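Local coordinates for protein cupin 2, conserved barrel (Desulfitobacterium hafniense, PDB 2OZJ) that is of unknown function but has the cupin beta-barrel fold and pairs with a second copy of itself in the crystal, at the interface of chains A and B. Numbering follows the deposited sequence. Chains: chain A/B, Cupin 2, conserved barrel.

The interface of chains A and B. Residues chain A 59, 87, 109; chain B 4-5, 8.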
loop_
_atom_site.group_PDB
_atom_site.type_symbol
_atom_site.label_atom_id
_atom_site.label_comp_id
_atom_site.label_asym_id
_atom_site.label_seq_id
_atom_site.Cartn_x
_atom_site.Cartn_y
_atom_site.Cartn_z
ATOM N N ASP A 59 -5.528 -9.894 9.685
ATOM C CA ASP A 59 -5.121 -10.033 8.290
ATOM C C ASP A 59 -3.957 -9.114 7.959
ATOM O O ASP A 59 -3.855 -8.013 8.497
ATOM C CB ASP A 59 -6.297 -9.714 7.362
ATOM C CG ASP A 59 -7.442 -10.690 7.474
ATOM O OD1 ASP A 59 -7.297 -11.787 8.026
ATOM O OD2 ASP A 59 -8.521 -10.332 6.954
HETATM N N MSE A 87 -2.249 -11.471 0.304
HETATM C CA MSE A 87 -2.902 -11.322 1.591
HETATM C C MSE A 87 -2.782 -12.626 2.356
HETATM O O MSE A 87 -3.070 -13.697 1.825
HETATM C CB MSE A 87 -4.375 -10.964 1.411
HETATM C CG MSE A 87 -5.020 -10.405 2.696
HETATM SE SE MSE A 87 -5.689 -11.735 3.874
HETATM C CE MSE A 87 -7.541 -11.820 3.364
ATOM N N LEU A 109 -3.796 -5.608 10.105
ATOM C CA LEU A 109 -4.865 -5.199 11.017
ATOM C C LEU A 109 -4.601 -5.738 12.424
ATOM O O LEU A 109 -4.267 -6.911 12.607
ATOM C CB LEU A 109 -6.180 -5.717 10.526
ATOM C CG LEU A 109 -6.555 -5.257 9.119
ATOM C CD1 LEU A 109 -7.932 -5.770 8.768
ATOM C CD2 LEU A 109 -6.466 -3.738 8.918
ATOM N N ARG B 4 -11.306 -6.810 8.546
ATOM C CA ARG B 4 -10.710 -7.811 7.669
ATOM C C ARG B 4 -10.299 -7.252 6.322
ATOM O O ARG B 4 -10.930 -6.319 5.798
ATOM C CB ARG B 4 -11.650 -9.008 7.484
ATOM C CG ARG B 4 -12.859 -8.728 6.676
ATOM C CD ARG B 4 -13.946 -9.789 6.827
ATOM N NE ARG B 4 -15.059 -9.455 5.943
ATOM C CZ ARG B 4 -15.048 -9.614 4.621
ATOM N NH1 ARG B 4 -14.004 -10.157 4.004
ATOM N NH2 ARG B 4 -16.094 -9.235 3.916
ATOM N N LEU B 5 -9.241 -7.836 5.755
ATOM C CA LEU B 5 -8.797 -7.478 4.434
ATOM C C LEU B 5 -9.587 -8.363 3.515
ATOM O O LEU B 5 -10.034 -9.446 3.908
ATOM C CB LEU B 5 -7.265 -7.676 4.262
ATOM C CG LEU B 5 -6.406 -6.751 5.136
ATOM C CD1 LEU B 5 -4.960 -7.053 4.935
ATOM C CD2 LEU B 5 -6.674 -5.257 4.847
ATOM N N LEU B 8 -8.287 -9.593 -2.282
ATOM C CA LEU B 8 -6.856 -9.683 -2.570
ATOM C C LEU B 8 -6.440 -11.128 -2.705
ATOM O O LEU B 8 -7.016 -11.997 -2.006
ATOM C CB LEU B 8 -6.038 -9.060 -1.436
ATOM C CG LEU B 8 -6.127 -7.538 -1.305
ATOM C CD1 LEU B 8 -5.778 -7.114 0.137
ATOM C CD2 LEU B 8 -5.229 -6.891 -2.363
#
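The backbone N of B:Leu5 donates a hydrogen bond to the carboxylate oxygen OD2 of A:Asp59 at 2.9 Å, with 153° at the hydrogen. It meets the anti lone pair of OD2, the one facing away from OD1. In this cupin pair the N-terminal segment of chain B, with its short strand 4-5, lies along the barrel of chain A. The two-fold axis repeats the contact with the chains exchanged, so each chain lays its N-terminal segment on the other, which would suit an arm-exchanging dimer, although the structure alone does not show that the pair forms in solution.

A:Asp59 carries its carboxylate beside its own backbone N (chi1 -65°), from where OD2 also lies against CA and CB of B:Arg4. NH1 of the B:Arg4 guanidinium stays 6.2 Å from OD2 of A:Asp59, too far for a salt bridge between them, though their opposite charges may attract weakly.

Next to the hydrogen bond, the B:Leu5 side chain packs against A:Asp59, A:Leu109 and A:Met87. Its branch carbon CG packs on CB of A:Asp59 at 3.7 Å, and its methyl CD1 reaches that residue's CB and carbonyl carbon. On another flank CG and CD2 meet the methyl CD1 of A:Leu109, which also touches CA of B:Arg4 at 3.6 Å. The selenomethionine A:Met87, in strand 84-88, crosses B:Leu5 obliquely, with its CG 3.9 Å from CB of the leucine. Bends at chi2 and chi3 turn its terminal methyl CE toward the carbonyl O of B:Leu5, 3.5 Å away. Nearer the backbone of A:Met87, its CB meets CB of B:Leu8 at 3.8 Å, extending the apolar contact further along the arm.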